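Local structure of peptide synthetase, module 7 (Actinoplanes teichomyceticus, 4TX3) at residues V43-R48 with V153-L158; E57-D62 with A159-A164. The protein probably acts as the condensation-like X-domain of the last module of a glycopeptide synthetase, recruiting cytochrome P450 oxygenases to the carrier-bound peptide. All blocks are in the same frame, centred on the assembly; numbering follows the deposited sequence.

Contact 1. Residues V43-R48 with V153-L158; sequences VALRLR and VFFRDL
Phe155 lays its ring from helix 148-166 against Val43 and Leu45 of strand 40-49, a helix-on-sheet contact within the chloramphenicol acetyltransferase-like fold of condensation domains. The two segments stay well apart, with Val43 CA and Phe155 CA 9.7 Å from each other, and a large flat residue suits the helix side because it spans that gap. From CB, which points at the strand, CG departs anti to the carbonyl carbon (chi1 -69°), which carries the ring toward the strand. The closest contacts begin beyond CG. In the CD1-CE1 part of the ring, CD1 lies 3.7 Å from Leu45 CD1, and CE1 comes nearly as close to the same methyl. In the CE2-CZ part, CE2 and, at the tip, CZ meet the CB and CG1 of Val43. The methyls approach the ring obliquely: Val43 points back against the incoming ring, while Leu45 runs alongside it, antiparallel. Neighbouring Phe154 adds its own cover, placing CD1 4.0 Å above the centre of the Phe155 ring. Branched aliphatic residues suit alternate positions of a strand under a helix, whereas Ala44 between them points away. Val43 turns CG1 anti to its own amide nitrogen (chi1 170°), which sets that methyl 3.5 Å from Phe155 CE2.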
loop_
_atom_site.group_PDB
_atom_site.type_symbol
_atom_site.label_atom_id
_atom_site.label_comp_id
_atom_site.label_asym_id
_atom_site.label_seq_id
_atom_site.Cartn_x
_atom_site.Cartn_y
_atom_site.Cartn_z
ATOM N N VAL B 43 -13.640 -6.696 13.557
ATOM C CA VAL B 43 -12.262 -6.506 13.925
ATOM C C VAL B 43 -12.248 -5.916 15.325
ATOM O O VAL B 43 -13.099 -5.095 15.657
ATOM C CB VAL B 43 -11.537 -5.594 12.925
ATOM C CG1 VAL B 43 -10.144 -5.190 13.450
ATOM C CG2 VAL B 43 -11.422 -6.303 11.584
ATOM N N ALA B 44 -11.318 -6.372 16.156
ATOM C CA ALA B 44 -11.091 -5.769 17.459
ATOM C C ALA B 44 -9.617 -5.342 17.628
ATOM O O ALA B 44 -8.710 -6.101 17.328
ATOM C CB ALA B 44 -11.504 -6.741 18.557
ATOM N N LEU B 45 -9.384 -4.123 18.102
ATOM C CA LEU B 45 -8.030 -3.660 18.401
ATOM C C LEU B 45 -7.796 -3.505 19.884
ATOM O O LEU B 45 -8.611 -2.891 20.578
ATOM C CB LEU B 45 -7.748 -2.318 17.747
ATOM C CG LEU B 45 -7.916 -2.284 16.248
ATOM C CD1 LEU B 45 -7.451 -0.935 15.763
ATOM C CD2 LEU B 45 -7.133 -3.418 15.601
ATOM N N ARG B 46 -6.677 -4.042 20.366
ATOM C CA ARG B 46 -6.233 -3.767 21.729
ATOM C C ARG B 46 -5.479 -2.450 21.725
ATOM O O ARG B 46 -4.672 -2.189 20.830
ATOM C CB ARG B 46 -5.356 -4.893 22.273
ATOM C CG ARG B 46 -4.945 -4.686 23.729
ATOM C CD ARG B 46 -4.304 -5.921 24.320
ATOM N NE ARG B 46 -5.268 -6.994 24.516
ATOM C CZ ARG B 46 -5.894 -7.233 25.664
ATOM N NH1 ARG B 46 -5.647 -6.472 26.724
ATOM N NH2 ARG B 46 -6.760 -8.237 25.755
ATOM N N LEU B 47 -5.759 -1.611 22.711
ATOM C CA LEU B 47 -5.164 -0.283 22.772
ATOM C C LEU B 47 -4.526 -0.063 24.153
ATOM O O LEU B 47 -5.225 -0.036 25.175
ATOM C CB LEU B 47 -6.229 0.787 22.473
ATOM C CG LEU B 47 -7.176 0.589 21.266
ATOM C CD1 LEU B 47 -8.339 1.593 21.284
ATOM C CD2 LEU B 47 -6.432 0.670 19.938
ATOM N N ARG B 48 -3.200 0.078 24.181
ATOM C CA ARG B 48 -2.457 0.243 25.436
ATOM C C ARG B 48 -1.839 1.628 25.532
ATOM O O ARG B 48 -1.012 2.008 24.693
ATOM C CB ARG B 48 -1.367 -0.817 25.559
ATOM C CG ARG B 48 -1.870 -2.238 25.382
ATOM C CD ARG B 48 -0.722 -3.223 25.216
ATOM N NE ARG B 48 -0.066 -3.119 23.910
ATOM C CZ ARG B 48 1.170 -3.549 23.651
ATOM N NH1 ARG B 48 1.900 -4.108 24.618
ATOM N NH2 ARG B 48 1.682 -3.414 22.427
ATOM N N VAL B 153 -9.316 0.199 5.211
ATOM C CA VAL B 153 -9.601 1.596 4.928
ATOM C C VAL B 153 -10.209 2.234 6.170
ATOM O O VAL B 153 -9.818 3.339 6.570
ATOM C CB VAL B 153 -10.545 1.759 3.700
ATOM C CG1 VAL B 153 -10.968 3.232 3.511
ATOM C CG2 VAL B 153 -9.863 1.239 2.449
ATOM N N PHE B 154 -11.141 1.516 6.797
ATOM C CA PHE B 154 -11.816 2.020 7.986
ATOM C C PHE B 154 -10.795 2.445 9.056
ATOM O O PHE B 154 -10.846 3.566 9.571
ATOM C CB PHE B 154 -12.779 0.973 8.552
ATOM C CG PHE B 154 -13.601 1.470 9.722
ATOM C CD1 PHE B 154 -13.112 1.381 11.027
ATOM C CD2 PHE B 154 -14.852 2.038 9.521
ATOM C CE1 PHE B 154 -13.855 1.858 12.099
ATOM C CE2 PHE B 154 -15.606 2.506 10.591
ATOM C CZ PHE B 154 -15.106 2.418 11.880
ATOM N N PHE B 155 -9.842 1.571 9.363
ATOM C CA PHE B 155 -8.879 1.895 10.403
ATOM C C PHE B 155 -7.814 2.886 9.939
ATOM O O PHE B 155 -7.266 3.608 10.762
ATOM C CB PHE B 155 -8.255 0.608 10.968
ATOM C CG PHE B 155 -9.238 -0.198 11.765
ATOM C CD1 PHE B 155 -9.641 0.230 13.018
ATOM C CD2 PHE B 155 -9.827 -1.340 11.236
ATOM C CE1 PHE B 155 -10.586 -0.486 13.735
ATOM C CE2 PHE B 155 -10.777 -2.061 11.954
ATOM C CZ PHE B 155 -11.158 -1.632 13.190
ATOM N N ARG B 156 -7.542 2.970 8.637
ATOM C CA ARG B 156 -6.647 4.031 8.178
ATOM C C ARG B 156 -7.354 5.356 8.381
ATOM O O ARG B 156 -6.731 6.345 8.757
ATOM C CB ARG B 156 -6.220 3.846 6.713
ATOM C CG ARG B 156 -4.884 3.062 6.553
ATOM C CD ARG B 156 -4.742 2.408 5.177
ATOM N NE ARG B 156 -5.384 3.224 4.145
ATOM C CZ ARG B 156 -5.821 2.755 2.979
ATOM N NH1 ARG B 156 -5.689 1.464 2.690
ATOM N NH2 ARG B 156 -6.390 3.574 2.106
ATOM N N ASP B 157 -8.666 5.379 8.176
ATOM C CA ASP B 157 -9.392 6.638 8.301
ATOM C C ASP B 157 -9.715 6.973 9.762
ATOM O O ASP B 157 -9.767 8.145 10.135
ATOM C CB ASP B 157 -10.652 6.605 7.443
ATOM C CG ASP B 157 -10.337 6.740 5.946
ATOM O OD1 ASP B 157 -9.204 7.170 5.608
ATOM O OD2 ASP B 157 -11.215 6.420 5.106
ATOM N N LEU B 158 -9.910 5.945 10.587
ATOM C CA LEU B 158 -10.028 6.117 12.039
ATOM C C LEU B 158 -8.779 6.782 12.666
ATOM O O LEU B 158 -8.882 7.775 13.393
ATOM C CB LEU B 158 -10.284 4.760 12.703
ATOM C CG LEU B 158 -10.660 4.848 14.177
ATOM C CD1 LEU B 158 -11.900 5.697 14.338
ATOM C CD2 LEU B 158 -10.874 3.484 14.767
#

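Contact 2. Residues E57-D62 with A159-A164; sequences EAALRD and AAAYGA
Helices 53-66 and 148-166 run in broadly opposing directions here: the axes of residues 57-62 and 159-164 come within 8.1 Å and their N-to-C directions differ by 137°. At the crossing Ala59 CA and Ala161 CA are only 4.9 Å apart, an approach that small side chains permit. Each alanine points at the other helix, and the two CB atoms meet at 3.9 Å. The methyl of Ala59 also settles against the backbone of the facing turn, 3.6 Å from Tyr162 N, so a side chain packs here on main chain as well as on another side chain. One turn along, Asp62 lays its CB 3.8 Å from Ala161 CB, which leaves Ala161 touched by two residues of helix 53-66. The carboxylate of Asp62 is engaged beyond this patch, where OD2 forms a salt bridge with Arg165; an acidic residue therefore suits the border of the apolar patch, giving its methylene to the packing and its charge to Arg165 farther along the partner helix, a bond that ties the same two helices. Of the Tyr162 side chain it is CB that comes near, 4.1 Å from Ala59 CB. With CG anti to the backbone N (chi1 180°), its ring extends past the crossing to touch Ala55 and Leu56, and its hydroxyl hydrogen-bonds to Asp52 N just ahead of that helix. Such close alanine-to-alanine packing brings together two helices that pack against the sheet in the N-terminal lobe of a condensation-type fold.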
loop_
_atom_site.group_PDB
_atom_site.type_symbol
_atom_site.label_atom_id
_atom_site.label_comp_id
_atom_site.label_asym_id
_atom_site.label_seq_id
_atom_site.Cartn_x
_atom_site.Cartn_y
_atom_site.Cartn_z
ATOM N N GLU B 57 -14.418 8.697 20.042
ATOM C CA GLU B 57 -15.830 8.767 19.725
ATOM C C GLU B 57 -16.098 9.740 18.565
ATOM O O GLU B 57 -16.925 9.470 17.683
ATOM C CB GLU B 57 -16.629 9.177 20.970
ATOM C CG GLU B 57 -18.136 9.189 20.769
ATOM C CD GLU B 57 -18.889 9.767 21.964
ATOM O OE1 GLU B 57 -18.921 11.010 22.104
ATOM O OE2 GLU B 57 -19.454 8.974 22.759
ATOM N N ALA B 58 -15.402 10.870 18.566
ATOM C CA ALA B 58 -15.581 11.853 17.502
ATOM C C ALA B 58 -14.998 11.313 16.201
ATOM O O ALA B 58 -15.499 11.600 15.117
ATOM C CB ALA B 58 -14.923 13.181 17.876
ATOM N N ALA B 59 -13.943 10.515 16.332
ATOM C CA ALA B 59 -13.226 9.990 15.192
ATOM C C ALA B 59 -14.081 8.964 14.446
ATOM O O ALA B 59 -14.213 9.042 13.221
ATOM C CB ALA B 59 -11.917 9.386 15.631
ATOM N N LEU B 60 -14.659 8.022 15.189
ATOM C CA LEU B 60 -15.581 7.026 14.634
ATOM C C LEU B 60 -16.697 7.707 13.841
ATOM O O LEU B 60 -17.002 7.332 12.712
ATOM C CB LEU B 60 -16.167 6.174 15.757
ATOM C CG LEU B 60 -15.154 5.209 16.378
ATOM C CD1 LEU B 60 -15.614 4.699 17.760
ATOM C CD2 LEU B 60 -14.915 4.054 15.420
ATOM N N ARG B 61 -17.279 8.731 14.449
ATOM C CA ARG B 61 -18.241 9.606 13.796
ATOM C C ARG B 61 -17.686 10.236 12.499
ATOM O O ARG B 61 -18.408 10.348 11.499
ATOM C CB ARG B 61 -18.667 10.691 14.785
ATOM C CG ARG B 61 -20.017 11.286 14.559
ATOM C CD ARG B 61 -20.318 12.320 15.645
ATOM N NE ARG B 61 -20.511 11.709 16.961
ATOM C CZ ARG B 61 -19.900 12.104 18.076
ATOM N NH1 ARG B 61 -19.027 13.112 18.050
ATOM N NH2 ARG B 61 -20.154 11.482 19.221
ATOM N N ASP B 62 -16.410 10.643 12.516
ATOM C CA ASP B 62 -15.772 11.265 11.349
ATOM C C ASP B 62 -15.535 10.284 10.215
ATOM O O ASP B 62 -15.537 10.669 9.047
ATOM C CB ASP B 62 -14.438 11.905 11.722
ATOM C CG ASP B 62 -14.600 13.137 12.594
ATOM O OD1 ASP B 62 -15.690 13.758 12.583
ATOM O OD2 ASP B 62 -13.631 13.474 13.310
ATOM N N ALA B 159 -7.610 6.221 12.364
ATOM C CA ALA B 159 -6.331 6.751 12.825
ATOM C C ALA B 159 -6.144 8.221 12.451
ATOM O O ALA B 159 -5.724 9.030 13.284
ATOM C CB ALA B 159 -5.190 5.922 12.263
ATOM N N ALA B 160 -6.436 8.560 11.201
ATOM C CA ALA B 160 -6.309 9.942 10.731
ATOM C C ALA B 160 -7.216 10.893 11.517
ATOM O O ALA B 160 -6.790 11.982 11.926
ATOM C CB ALA B 160 -6.622 10.033 9.242
ATOM N N ALA B 161 -8.459 10.471 11.740
ATOM C CA ALA B 161 -9.413 11.299 12.463
ATOM C C ALA B 161 -9.111 11.341 13.971
ATOM O O ALA B 161 -9.291 12.387 14.604
ATOM C CB ALA B 161 -10.817 10.817 12.215
ATOM N N TYR B 162 -8.640 10.228 14.544
ATOM C CA TYR B 162 -8.274 10.222 15.968
ATOM C C TYR B 162 -7.109 11.174 16.238
ATOM O O TYR B 162 -7.117 11.900 17.229
ATOM C CB TYR B 162 -7.917 8.816 16.452
ATOM C CG TYR B 162 -7.525 8.749 17.925
ATOM C CD1 TYR B 162 -8.471 8.931 18.926
ATOM C CD2 TYR B 162 -6.207 8.494 18.311
ATOM C CE1 TYR B 162 -8.123 8.871 20.269
ATOM C CE2 TYR B 162 -5.848 8.420 19.657
ATOM C CZ TYR B 162 -6.813 8.607 20.634
ATOM O OH TYR B 162 -6.476 8.537 21.978
ATOM N N GLY B 163 -6.118 11.162 15.349
ATOM C CA GLY B 163 -5.004 12.081 15.418
ATOM C C GLY B 163 -5.460 13.514 15.597
ATOM O O GLY B 163 -5.066 14.181 16.559
ATOM N N ALA B 164 -6.310 13.982 14.687
ATOM C CA ALA B 164 -6.806 15.363 14.712
ATOM C C ALA B 164 -7.678 15.664 15.928
ATOM O O ALA B 164 -7.454 16.659 16.625
ATOM C CB ALA B 164 -7.585 15.670 13.430
#

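In the fold
Helix 148-166 serves both contacts, its 153-158 part meeting strand 40-49 and its 159-164 part meeting helix 53-66, which follows that strand in the chain. Both contacts are buried, but contact 2 lies farther out, about 26 Å between its centre and that of the chain against about 19 Å for contact 1. The chemistry differs with the partner element: an aromatic ring bridges a wide helix-to-sheet gap in the first, while alanines let backbones close in and charge appears at the border in the second. Leu158 CD1 joins the two by packing 3.6 Å from Leu60 CD2. Ala164, at the end of segment 159-164, also packs on an acidic side chain of the other protein chain.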